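Local coordinates for tail protein, 43 kDa (Neisseria meningitidis MC58, PDB 3D37), which is of unknown function but probably forms part of a phage-type tail baseplate, at residues Val10-Gly15 / Glu57-Val62; Ile27-Leu32 / Ile67-Ile72; Ile33-Phe38 / Ser90-Ala95; Pro52-Glu57 / Gly71-Gln76. All blocks are in the same frame, centred on the assembly; numbering follows the deposited sequence.

Interaction 1 (Val10-Gly15 / Glu57-Val62); sequences VSVRVG and ESCEVV
Ser11 and Val62, and two residues further on Arg13 and Glu60, are the hydrogen-bonded pairs of an antiparallel strand pairing between Val10-Val14 and Ser58-Val62. Each pair is closed by two backbone bonds, among them Ser11 N to Val62 O at 2.8 Å and Arg13 N to Glu60 O, also 2.8 Å. Val12 and Val61 form the non-hydrogen-bonded pair between them. Past the last bridge, a water accepts from Gly15 N and donates to Ser58 O, carrying the pairing on where the strands part.

The apolar contacts gather on the face of Val12 and Val61, which Phe40 covers. Val12 CG1 reaches Cys59 CB, and Val14 spreads its two methyls: CG2, anti to the carbonyl carbon, meets Cys59 CB at 3.8 Å, while CG1 touches Glu57 CB at 3.7 Å, the two side chains crossing at about a right angle.

The opposite face, with Ser11, Arg13, Glu60 and Val62, is mixed: three polar side chains and one valine. The Arg13 chain bends at chi3 (-81°), and its guanidinium lies with one face over Val62 CG2, the methyl 3.7 Å from the plane and beneath its centre. The salt bridge from Arg13 NH1 to Glu60 OE1 is long, 3.8 Å, with the two planar groups turned 74° apart. Glu18 takes both Arg13 NE and Ser11 OG.

The four backbone bonds therefore set the pairing, with Val12 and Val14 packing on Cys59, whereas the Arg13-Glu60 attraction is loose; Glu18 is the firmer partner of the guanidinium, and Val62 gives the cation an apolar floor.

Interaction 2 (Ile27-Leu32 / Ile67-Ile72); sequences IDSDFL and IVMTGI
Ile27-Asp30 and Ile67-Ile72 run nearly perpendicular, 85° between their directions and 8.8 Å between axes at closest approach, so Ile27 and Met69 meet through side chains, as strands do when they face each other across the core of a barrel-like β-domain. This fits the phage-barrel family to which the N-terminal region belongs.

Met69 spans most of the gap. Its CG is anti to the backbone N (chi1 -165°) and SD continues the extended course, until chi3 (-67°) turns the terminal methyl aside. That methyl, CE, lies 3.7 Å from Ile27 CG2, the two side chains sliding past each other in opposite directions. It also touches Asp28 O, at 3.7 Å, so one methyl packs against both the side chain and the backbone of the strand opposite. Ile27 CG2 makes a looser approach to Val68 CG2, 4.4 Å away. Phe40 and Val61 pack against Ile27, and Phe38 against Met69, which places the contact in the apolar interior.

Beside this apolar patch is a polar link: a water lies 2.7 Å from Val68 O, to which it can donate, and 2.8 Å from Ser29 OG. The same Ser29 OG stands 3.6 Å from Met69 CE.

Interaction 3 (Ile33-Phe38 / Ser90-Ala95); sequences IPADSF and SGRDLA
Asp93 OD2 is approached by three potential donors: the backbone N of Asp36, in a weak bond of 3.1 Å, and two waters, one also within bonding distance of Pro34 O and the other of Asp36 OD2. In return Asp93 N gives a firmer bond to Asp36 O, 2.9 Å long, so the two aspartates hold each other through main chain and side chain alike. With CG between the backbone N and the carbonyl carbon (chi1 74°), the Asp93 carboxylate also offers OD1 to Ala95 N, a weak capping bond at the turn into the helix that follows. Ala95 CB in turn rests on Pro34 O.

Further along, Phe38 and Gly91 form an antiparallel hydrogen-bonded pair, with Phe38 N to Gly91 O at 3.0 Å. The Phe38 ring folds back over its partner, and Gly91 CA sits over the ring face 3.8 Å from the centroid, a CH-pi contact. With no side chain on Gly91, the ring settles directly on its main chain, CZ 3.5 Å from Gly91 CA.

The carboxylates of Asp36 and Asp93 approach to 3.7 Å between their OD2 atoms. A water within reach of both oxygens could donate to either, and Asp36 OD1 accepts from Asp30 N; such donors would ease the repulsion, although the closeness could still raise the affinity of one carboxylate for a proton.

Interaction 4 (Pro52-Glu57 / Gly71-Gln76); sequences PDLSGE and GIIGSQ
Gln76 reaches Pro52 and Leu54 with both ends of its side-chain amide. NE2 donates to Pro52 O at 2.9 Å, and OE1 accepts from Leu54 N at 2.8 Å, in a fairly straight bond of 165°. Pro52 O lies in the amide plane of Gln76, while NE2 stands well above the carbonyl plane of Pro52. CG anti to the backbone N (chi1 -180°) and an extended chain beyond it carry the amide out from the strand to the loop.

Nearer the other end, the main chains meet. Gly56 N bonds to Ile73 O at 2.7 Å and Ile73 N to Glu57 O at 3.0 Å. The Ile73 side chain packs against Leu54, its CD1 3.7 Å from Leu54 CB and its CB against Leu54 O.

The loop's shape comes from within. Asp53 OD1 accepts from Ser55 OG (2.6 Å) and from Ser55 N, the latter an Asx turn, and a type II turn runs from Leu54 to Glu57 with Gly56 at positive phi. Outside, Trp207 of the second subunit packs on Asp53 and Gln76, and a strand of that subunit pairs with Ser75 and Gln76, extending the sheet across the interface.

With both the oxygen and the nitrogen of the amide engaged, the flip state of Gln76 is fixed: exchanging OE1 and NE2 would set acceptor against Pro52 O and donor against Leu54 N.

From the N terminus, Val10-Gly15 opens the first loop, which interaction 1 closes at Glu57-Val62. Inside that loop begin Ile27-Leu32 and the directly following Ile33-Phe38, whose partners lie beyond it, so interactions 2 and 3 each cross interaction 1 and each other. Interaction 4 closes the short loop from Pro52-Glu57 to Gly71-Gln76; it nests inside interaction 3, crosses interaction 1 and shares Glu57 with it, and ends on the strand used by interaction 2. Strand 66-81 lies between strands 58-63 and 84-93, so that it links interactions 1 and 3 and carries interaction 4, while interaction 2 bridges the interior. All four fall within the N-terminal GpP-like region.

Interaction 1 (Val10-Gly15 / Glu57-Val62)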
loop_
_atom_site.group_PDB
_atom_site.type_symbol
_atom_site.label_atom_id
_atom_site.label_comp_id
_atom_site.label_asym_id
_atom_site.label_seq_id
_atom_site.Cartn_x
_atom_site.Cartn_y
_atom_site.Cartn_z
ATOM N N VAL A 10 -21.743 22.107 -2.511
ATOM C CA VAL A 10 -22.439 20.972 -3.080
ATOM C C VAL A 10 -23.331 20.424 -1.972
ATOM O O VAL A 10 -22.829 20.053 -0.866
ATOM C CB VAL A 10 -21.455 19.902 -3.590
ATOM C CG1 VAL A 10 -22.246 18.719 -4.215
ATOM C CG2 VAL A 10 -20.502 20.478 -4.599
ATOM N N SER A 11 -24.635 20.346 -2.241
ATOM C CA SER A 11 -25.544 19.754 -1.262
ATOM C C SER A 11 -26.526 18.732 -1.829
ATOM O O SER A 11 -26.820 18.709 -3.024
ATOM C CB SER A 11 -26.351 20.822 -0.538
ATOM O OG SER A 11 -27.132 21.486 -1.473
ATOM N N VAL A 12 -27.046 17.901 -0.926
ATOM C CA VAL A 12 -28.164 17.018 -1.191
ATOM C C VAL A 12 -29.284 17.673 -0.438
ATOM O O VAL A 12 -29.253 17.708 0.779
ATOM C CB VAL A 12 -27.882 15.581 -0.698
ATOM C CG1 VAL A 12 -29.112 14.660 -0.877
ATOM C CG2 VAL A 12 -26.680 15.024 -1.414
ATOM N N ARG A 13 -30.230 18.259 -1.167
ATOM C CA ARG A 13 -31.348 18.937 -0.570
ATOM C C ARG A 13 -32.491 17.940 -0.371
ATOM O O ARG A 13 -32.949 17.334 -1.330
ATOM C CB ARG A 13 -31.803 20.064 -1.507
ATOM C CG ARG A 13 -32.588 21.114 -0.848
ATOM C CD ARG A 13 -33.042 22.153 -1.877
ATOM N NE ARG A 13 -31.962 23.100 -2.166
ATOM C CZ ARG A 13 -31.925 23.896 -3.234
ATOM N NH1 ARG A 13 -32.813 23.800 -4.176
ATOM N NH2 ARG A 13 -30.955 24.781 -3.371
ATOM N N VAL A 14 -32.909 17.735 0.878
ATOM C CA VAL A 14 -34.017 16.843 1.203
ATOM C C VAL A 14 -34.911 17.553 2.219
ATOM O O VAL A 14 -34.420 17.937 3.319
ATOM C CB VAL A 14 -33.540 15.540 1.911
ATOM C CG1 VAL A 14 -34.767 14.734 2.379
ATOM C CG2 VAL A 14 -32.612 14.718 1.052
ATOM N N GLY A 15 -36.192 17.712 1.894
ATOM C CA GLY A 15 -37.126 18.381 2.802
ATOM C C GLY A 15 -36.576 19.744 3.186
ATOM O O GLY A 15 -36.297 20.011 4.366
ATOM N N GLU A 57 -36.245 9.049 0.416
ATOM C CA GLU A 57 -36.655 10.469 0.321
ATOM C C GLU A 57 -36.312 11.059 -1.054
ATOM O O GLU A 57 -35.326 10.688 -1.665
ATOM C CB GLU A 57 -35.917 11.318 1.366
ATOM C CG GLU A 57 -36.293 11.066 2.807
ATOM C CD GLU A 57 -37.716 11.360 3.051
ATOM O OE1 GLU A 57 -38.201 12.356 2.484
ATOM O OE2 GLU A 57 -38.383 10.572 3.762
ATOM N N SER A 58 -37.130 11.998 -1.501
ATOM C CA SER A 58 -36.902 12.738 -2.711
ATOM C C SER A 58 -35.798 13.733 -2.463
ATOM O O SER A 58 -35.689 14.273 -1.382
ATOM C CB SER A 58 -38.160 13.503 -3.114
ATOM O OG SER A 58 -39.048 12.602 -3.689
ATOM N N CYS A 59 -34.950 13.959 -3.455
ATOM C CA CYS A 59 -33.840 14.891 -3.245
ATOM C C CYS A 59 -33.461 15.654 -4.510
ATOM O O CYS A 59 -33.849 15.306 -5.600
ATOM C CB CYS A 59 -32.612 14.176 -2.672
ATOM S SG CYS A 59 -31.821 12.980 -3.779
ATOM N N GLU A 60 -32.667 16.678 -4.308
ATOM C CA GLU A 60 -32.032 17.403 -5.396
ATOM C C GLU A 60 -30.569 17.527 -5.068
ATOM O O GLU A 60 -30.187 17.695 -3.906
ATOM C CB GLU A 60 -32.692 18.790 -5.591
ATOM C CG GLU A 60 -34.078 18.674 -6.152
ATOM C CD GLU A 60 -34.917 19.953 -5.960
ATOM O OE1 GLU A 60 -34.717 20.641 -4.965
ATOM O OE2 GLU A 60 -35.779 20.267 -6.814
ATOM N N VAL A 61 -29.732 17.384 -6.093
ATOM C CA VAL A 61 -28.330 17.545 -5.917
ATOM C C VAL A 61 -28.043 18.963 -6.414
ATOM O O VAL A 61 -28.490 19.335 -7.458
ATOM C CB VAL A 61 -27.532 16.477 -6.670
ATOM C CG1 VAL A 61 -25.924 16.768 -6.537
ATOM C CG2 VAL A 61 -27.977 15.037 -6.202
ATOM N N VAL A 62 -27.350 19.770 -5.623
ATOM C CA VAL A 62 -27.217 21.192 -5.958
ATOM C C VAL A 62 -25.741 21.570 -5.870
ATOM O O VAL A 62 -25.060 21.235 -4.914
ATOM C CB VAL A 62 -28.092 22.096 -5.014
ATOM C CG1 VAL A 62 -28.235 23.540 -5.580
ATOM C CG2 VAL A 62 -29.475 21.503 -4.830
HETATM O O HOH W 1 -37.446 15.883 -0.122
#

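Interaction 2 (Ile27-Leu32 / Ile67-Ile72)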
loop_
_atom_site.group_PDB
_atom_site.type_symbol
_atom_site.label_atom_id
_atom_site.label_comp_id
_atom_site.label_asym_id
_atom_site.label_seq_id
_atom_site.Cartn_x
_atom_site.Cartn_y
_atom_site.Cartn_z
ATOM N N ILE A 27 -21.087 12.075 -8.991
ATOM C CA ILE A 27 -22.378 12.429 -9.571
ATOM C C ILE A 27 -22.230 12.180 -11.070
ATOM O O ILE A 27 -21.473 12.889 -11.739
ATOM C CB ILE A 27 -22.725 13.896 -9.274
ATOM C CG1 ILE A 27 -22.715 14.179 -7.771
ATOM C CG2 ILE A 27 -24.112 14.328 -9.899
ATOM C CD1 ILE A 27 -22.518 15.714 -7.454
ATOM N N ASP A 28 -22.925 11.144 -11.562
ATOM C CA ASP A 28 -22.722 10.635 -12.871
ATOM C C ASP A 28 -23.952 10.741 -13.742
ATOM O O ASP A 28 -25.033 10.284 -13.369
ATOM C CB ASP A 28 -22.153 9.221 -12.866
ATOM C CG ASP A 28 -21.502 8.872 -14.215
ATOM O OD1 ASP A 28 -22.205 8.773 -15.236
ATOM O OD2 ASP A 28 -20.294 8.656 -14.254
ATOM N N SER A 29 -23.797 11.498 -14.828
ATOM C CA SER A 29 -24.832 11.642 -15.881
ATOM C C SER A 29 -24.321 11.202 -17.250
ATOM O O SER A 29 -23.190 11.467 -17.616
ATOM C CB SER A 29 -25.327 13.085 -15.979
ATOM O OG SER A 29 -25.684 13.553 -14.716
ATOM N N ASP A 30 -25.202 10.567 -18.000
ATOM C CA ASP A 30 -24.862 9.851 -19.247
ATOM C C ASP A 30 -26.098 9.711 -20.135
ATOM O O ASP A 30 -27.163 9.335 -19.686
ATOM C CB ASP A 30 -24.259 8.473 -18.951
ATOM C CG ASP A 30 -23.514 7.891 -20.137
ATOM O OD1 ASP A 30 -22.289 7.970 -20.147
ATOM O OD2 ASP A 30 -24.139 7.418 -21.088
ATOM N N PHE A 31 -25.992 10.033 -21.411
ATOM C CA PHE A 31 -27.158 9.858 -22.272
ATOM C C PHE A 31 -27.601 8.380 -22.461
ATOM O O PHE A 31 -28.770 8.123 -22.658
ATOM C CB PHE A 31 -26.904 10.476 -23.655
ATOM C CG PHE A 31 -26.983 11.960 -23.705
ATOM C CD1 PHE A 31 -28.141 12.637 -23.329
ATOM C CD2 PHE A 31 -25.946 12.698 -24.239
ATOM C CE1 PHE A 31 -28.234 14.024 -23.462
ATOM C CE2 PHE A 31 -26.050 14.063 -24.387
ATOM C CZ PHE A 31 -27.195 14.728 -24.021
ATOM N N LEU A 32 -26.654 7.456 -22.412
ATOM C CA LEU A 32 -26.899 6.076 -22.712
ATOM C C LEU A 32 -27.179 5.249 -21.475
ATOM O O LEU A 32 -28.027 4.379 -21.528
ATOM C CB LEU A 32 -25.769 5.458 -23.551
ATOM C CG LEU A 32 -25.512 6.183 -24.886
ATOM C CD1 LEU A 32 -24.254 5.515 -25.597
ATOM C CD2 LEU A 32 -26.705 6.231 -25.859
ATOM N N ILE A 67 -29.395 23.273 -9.353
ATOM C CA ILE A 67 -29.778 21.882 -9.292
ATOM C C ILE A 67 -29.149 21.156 -10.508
ATOM O O ILE A 67 -29.329 21.579 -11.654
ATOM C CB ILE A 67 -31.293 21.720 -9.322
ATOM C CG1 ILE A 67 -31.903 22.265 -8.008
ATOM C CG2 ILE A 67 -31.678 20.258 -9.548
ATOM C CD1 ILE A 67 -33.406 22.621 -8.135
ATOM N N VAL A 68 -28.416 20.070 -10.236
ATOM C CA VAL A 68 -27.790 19.260 -11.288
ATOM C C VAL A 68 -28.470 17.890 -11.482
ATOM O O VAL A 68 -28.262 17.212 -12.506
ATOM C CB VAL A 68 -26.210 19.164 -11.074
ATOM C CG1 VAL A 68 -25.578 20.590 -11.002
ATOM C CG2 VAL A 68 -25.813 18.419 -9.803
ATOM N N MET A 69 -29.314 17.499 -10.537
ATOM C CA MET A 69 -30.017 16.210 -10.600
ATOM C C MET A 69 -31.176 16.215 -9.620
ATOM O O MET A 69 -31.045 16.731 -8.511
ATOM C CB MET A 69 -29.062 15.033 -10.266
ATOM C CG MET A 69 -29.570 13.613 -10.629
ATOM S SD MET A 69 -28.286 12.286 -10.293
ATOM C CE MET A 69 -27.062 12.709 -11.507
ATOM N N THR A 70 -32.276 15.592 -10.043
ATOM C CA THR A 70 -33.476 15.415 -9.254
ATOM C C THR A 70 -33.699 13.915 -9.148
ATOM O O THR A 70 -33.730 13.227 -10.145
ATOM C CB THR A 70 -34.710 16.173 -9.938
ATOM O OG1 THR A 70 -34.323 17.532 -10.181
ATOM C CG2 THR A 70 -35.980 16.148 -9.056
ATOM N N GLY A 71 -33.835 13.388 -7.941
ATOM C CA GLY A 71 -33.978 11.949 -7.767
ATOM C C GLY A 71 -34.441 11.497 -6.401
ATOM O O GLY A 71 -35.086 12.225 -5.688
ATOM N N ILE A 72 -34.048 10.283 -6.043
ATOM C CA ILE A 72 -34.540 9.606 -4.862
ATOM C C ILE A 72 -33.329 8.933 -4.243
ATOM O O ILE A 72 -32.557 8.268 -4.936
ATOM C CB ILE A 72 -35.668 8.513 -5.185
ATOM C CG1 ILE A 72 -36.874 9.151 -5.857
ATOM C CG2 ILE A 72 -36.203 7.805 -3.902
ATOM C CD1 ILE A 72 -36.673 9.365 -7.316
HETATM O O HOH W 2 -27.674 15.522 -14.540
#

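Interaction 3 (Ile33-Phe38 / Ser90-Ala95)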
loop_
_atom_site.group_PDB
_atom_site.type_symbol
_atom_site.label_atom_id
_atom_site.label_comp_id
_atom_site.label_asym_id
_atom_site.label_seq_id
_atom_site.Cartn_x
_atom_site.Cartn_y
_atom_site.Cartn_z
ATOM N N ILE A 33 -26.582 5.529 -20.343
ATOM C CA ILE A 33 -26.987 4.831 -19.137
ATOM C C ILE A 33 -28.338 5.436 -18.681
ATOM O O ILE A 33 -28.432 6.627 -18.471
ATOM C CB ILE A 33 -25.868 4.871 -18.071
ATOM C CG1 ILE A 33 -24.617 4.206 -18.615
ATOM C CG2 ILE A 33 -26.289 4.208 -16.708
ATOM C CD1 ILE A 33 -23.328 4.605 -17.818
ATOM N N PRO A 34 -29.404 4.613 -18.580
ATOM C CA PRO A 34 -30.775 5.076 -18.271
ATOM C C PRO A 34 -30.915 6.020 -17.062
ATOM O O PRO A 34 -31.358 7.148 -17.226
ATOM C CB PRO A 34 -31.536 3.757 -18.002
ATOM C CG PRO A 34 -30.882 2.777 -18.926
ATOM C CD PRO A 34 -29.378 3.138 -18.728
ATOM N N ALA A 35 -30.521 5.576 -15.881
ATOM C CA ALA A 35 -30.713 6.361 -14.654
ATOM C C ALA A 35 -29.368 6.958 -14.219
ATOM O O ALA A 35 -28.462 6.215 -13.858
ATOM C CB ALA A 35 -31.276 5.492 -13.531
ATOM N N ASP A 36 -29.239 8.284 -14.288
ATOM C CA ASP A 36 -28.091 8.990 -13.722
ATOM C C ASP A 36 -28.069 8.703 -12.208
ATOM O O ASP A 36 -29.083 8.360 -11.621
ATOM C CB ASP A 36 -28.170 10.498 -13.993
ATOM C CG ASP A 36 -28.138 10.862 -15.486
ATOM O OD1 ASP A 36 -27.781 10.017 -16.364
ATOM O OD2 ASP A 36 -28.400 12.049 -15.772
ATOM N N SER A 37 -26.888 8.765 -11.602
ATOM C CA SER A 37 -26.727 8.388 -10.234
ATOM C C SER A 37 -25.793 9.311 -9.448
ATOM O O SER A 37 -25.022 10.131 -9.965
ATOM C CB SER A 37 -26.157 6.961 -10.158
ATOM O OG SER A 37 -24.938 6.912 -10.805
ATOM N N PHE A 38 -25.924 9.177 -8.157
ATOM C CA PHE A 38 -25.148 9.940 -7.234
ATOM C C PHE A 38 -24.776 9.083 -6.039
ATOM O O PHE A 38 -25.485 8.134 -5.667
ATOM C CB PHE A 38 -25.884 11.208 -6.786
ATOM C CG PHE A 38 -27.164 10.957 -6.039
ATOM C CD1 PHE A 38 -27.165 10.820 -4.648
ATOM C CD2 PHE A 38 -28.380 10.916 -6.720
ATOM C CE1 PHE A 38 -28.364 10.593 -3.933
ATOM C CE2 PHE A 38 -29.601 10.686 -5.997
ATOM C CZ PHE A 38 -29.573 10.524 -4.611
ATOM N N SER A 90 -26.734 6.968 -1.496
ATOM C CA SER A 90 -26.762 6.795 -2.935
ATOM C C SER A 90 -28.160 6.882 -3.437
ATOM O O SER A 90 -29.115 6.653 -2.715
ATOM C CB SER A 90 -26.202 5.452 -3.419
ATOM O OG SER A 90 -25.073 5.169 -2.730
ATOM N N GLY A 91 -28.227 7.106 -4.719
ATOM C CA GLY A 91 -29.468 7.166 -5.413
ATOM C C GLY A 91 -29.343 7.350 -6.890
ATOM O O GLY A 91 -28.240 7.341 -7.502
ATOM N N ARG A 92 -30.521 7.468 -7.465
ATOM C CA ARG A 92 -30.696 7.605 -8.912
ATOM C C ARG A 92 -31.626 8.755 -9.210
ATOM O O ARG A 92 -32.363 9.191 -8.330
ATOM C CB ARG A 92 -31.258 6.311 -9.485
ATOM C CG ARG A 92 -30.257 5.126 -9.375
ATOM C CD ARG A 92 -30.895 3.871 -9.922
ATOM N NE ARG A 92 -32.080 3.575 -9.138
ATOM C CZ ARG A 92 -33.052 2.727 -9.450
ATOM N NH1 ARG A 92 -33.066 2.101 -10.620
ATOM N NH2 ARG A 92 -34.069 2.596 -8.601
ATOM N N ASP A 93 -31.567 9.240 -10.450
ATOM C CA ASP A 93 -32.550 10.227 -10.963
ATOM C C ASP A 93 -33.945 9.588 -11.171
ATOM O O ASP A 93 -34.139 8.415 -10.876
ATOM C CB ASP A 93 -32.029 10.958 -12.227
ATOM C CG ASP A 93 -32.048 10.089 -13.459
ATOM O OD1 ASP A 93 -32.574 8.954 -13.404
ATOM O OD2 ASP A 93 -31.469 10.498 -14.482
ATOM N N LEU A 94 -34.911 10.371 -11.661
ATOM C CA LEU A 94 -36.293 9.915 -11.712
ATOM C C LEU A 94 -36.515 8.828 -12.761
ATOM O O LEU A 94 -37.547 8.158 -12.743
ATOM C CB LEU A 94 -37.254 11.095 -11.927
ATOM C CG LEU A 94 -37.217 12.271 -10.948
ATOM C CD1 LEU A 94 -38.210 13.389 -11.416
ATOM C CD2 LEU A 94 -37.521 11.823 -9.538
ATOM N N ALA A 95 -35.554 8.649 -13.678
ATOM C CA ALA A 95 -35.584 7.516 -14.604
ATOM C C ALA A 95 -35.555 6.226 -13.865
ATOM O O ALA A 95 -35.965 5.273 -14.401
ATOM C CB ALA A 95 -34.408 7.570 -15.582
HETATM O O HOH W 3 -31.877 9.879 -17.122
HETATM O O HOH W 4 -30.640 13.145 -14.134
#

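Interaction 4 (Pro52-Glu57 / Gly71-Gln76)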
loop_
_atom_site.group_PDB
_atom_site.type_symbol
_atom_site.label_atom_id
_atom_site.label_comp_id
_atom_site.label_asym_id
_atom_site.label_seq_id
_atom_site.Cartn_x
_atom_site.Cartn_y
_atom_site.Cartn_z
ATOM N N PRO A 52 -30.167 10.679 10.805
ATOM C CA PRO A 52 -31.522 10.638 10.260
ATOM C C PRO A 52 -31.634 9.691 9.031
ATOM O O PRO A 52 -30.790 9.746 8.147
ATOM C CB PRO A 52 -31.757 12.102 9.862
ATOM C CG PRO A 52 -30.353 12.634 9.514
ATOM C CD PRO A 52 -29.325 11.689 10.118
ATOM N N ASP A 53 -32.640 8.828 8.979
ATOM C CA ASP A 53 -32.831 7.984 7.778
ATOM C C ASP A 53 -33.494 8.752 6.601
ATOM O O ASP A 53 -34.697 9.044 6.621
ATOM C CB ASP A 53 -33.606 6.695 8.085
ATOM C CG ASP A 53 -33.753 5.769 6.839
ATOM O OD1 ASP A 53 -32.886 5.768 5.947
ATOM O OD2 ASP A 53 -34.748 5.024 6.751
ATOM N N LEU A 54 -32.689 9.036 5.575
ATOM C CA LEU A 54 -33.145 9.739 4.380
ATOM C C LEU A 54 -33.429 8.771 3.228
ATOM O O LEU A 54 -33.791 9.207 2.168
ATOM C CB LEU A 54 -32.104 10.780 3.912
ATOM C CG LEU A 54 -31.546 11.787 4.916
ATOM C CD1 LEU A 54 -30.395 12.551 4.314
ATOM C CD2 LEU A 54 -32.622 12.733 5.400
ATOM N N SER A 55 -33.270 7.464 3.440
ATOM C CA SER A 55 -33.504 6.501 2.373
ATOM C C SER A 55 -34.955 6.563 1.962
ATOM O O SER A 55 -35.868 6.658 2.806
ATOM C CB SER A 55 -33.107 5.061 2.772
ATOM O OG SER A 55 -33.871 4.603 3.902
ATOM N N GLY A 56 -35.159 6.546 0.647
ATOM C CA GLY A 56 -36.461 6.643 0.079
ATOM C C GLY A 56 -36.992 8.048 -0.044
ATOM O O GLY A 56 -38.082 8.213 -0.552
ATOM N N GLU A 57 -36.245 9.049 0.416
ATOM C CA GLU A 57 -36.655 10.469 0.321
ATOM C C GLU A 57 -36.312 11.059 -1.054
ATOM O O GLU A 57 -35.326 10.688 -1.665
ATOM C CB GLU A 57 -35.917 11.318 1.366
ATOM C CG GLU A 57 -36.293 11.066 2.807
ATOM C CD GLU A 57 -37.716 11.360 3.051
ATOM O OE1 GLU A 57 -38.201 12.356 2.484
ATOM O OE2 GLU A 57 -38.383 10.572 3.762
ATOM N N GLY A 71 -33.835 13.388 -7.941
ATOM C CA GLY A 71 -33.978 11.949 -7.767
ATOM C C GLY A 71 -34.441 11.497 -6.401
ATOM O O GLY A 71 -35.086 12.225 -5.688
ATOM N N ILE A 72 -34.048 10.283 -6.043
ATOM C CA ILE A 72 -34.540 9.606 -4.862
ATOM C C ILE A 72 -33.329 8.933 -4.243
ATOM O O ILE A 72 -32.557 8.268 -4.936
ATOM C CB ILE A 72 -35.668 8.513 -5.185
ATOM C CG1 ILE A 72 -36.874 9.151 -5.857
ATOM C CG2 ILE A 72 -36.203 7.805 -3.902
ATOM C CD1 ILE A 72 -36.673 9.365 -7.316
ATOM N N ILE A 73 -33.181 9.107 -2.936
ATOM C CA ILE A 73 -32.157 8.385 -2.158
ATOM C C ILE A 73 -32.614 6.916 -2.088
ATOM O O ILE A 73 -33.712 6.589 -1.579
ATOM C CB ILE A 73 -31.964 9.011 -0.791
ATOM C CG1 ILE A 73 -31.500 10.471 -0.989
ATOM C CG2 ILE A 73 -30.867 8.251 0.111
ATOM C CD1 ILE A 73 -31.389 11.216 0.261
ATOM N N GLY A 74 -31.810 6.044 -2.684
ATOM C CA GLY A 74 -32.113 4.640 -2.700
ATOM C C GLY A 74 -31.547 3.928 -1.506
ATOM O O GLY A 74 -32.074 2.926 -1.077
ATOM N N SER A 75 -30.436 4.399 -0.984
ATOM C CA SER A 75 -29.800 3.696 0.087
ATOM C C SER A 75 -28.919 4.583 0.937
ATOM O O SER A 75 -28.436 5.634 0.513
ATOM C CB SER A 75 -29.024 2.475 -0.422
ATOM O OG SER A 75 -27.799 2.785 -0.989
ATOM N N GLN A 76 -28.759 4.148 2.174
ATOM C CA GLN A 76 -27.985 4.881 3.164
ATOM C C GLN A 76 -27.199 3.922 4.020
ATOM O O GLN A 76 -27.707 2.897 4.447
ATOM C CB GLN A 76 -28.943 5.756 4.017
ATOM C CG GLN A 76 -28.218 6.588 5.107
ATOM C CD GLN A 76 -29.164 7.568 5.842
ATOM O OE1 GLN A 76 -30.052 8.170 5.254
ATOM N NE2 GLN A 76 -28.971 7.693 7.139
#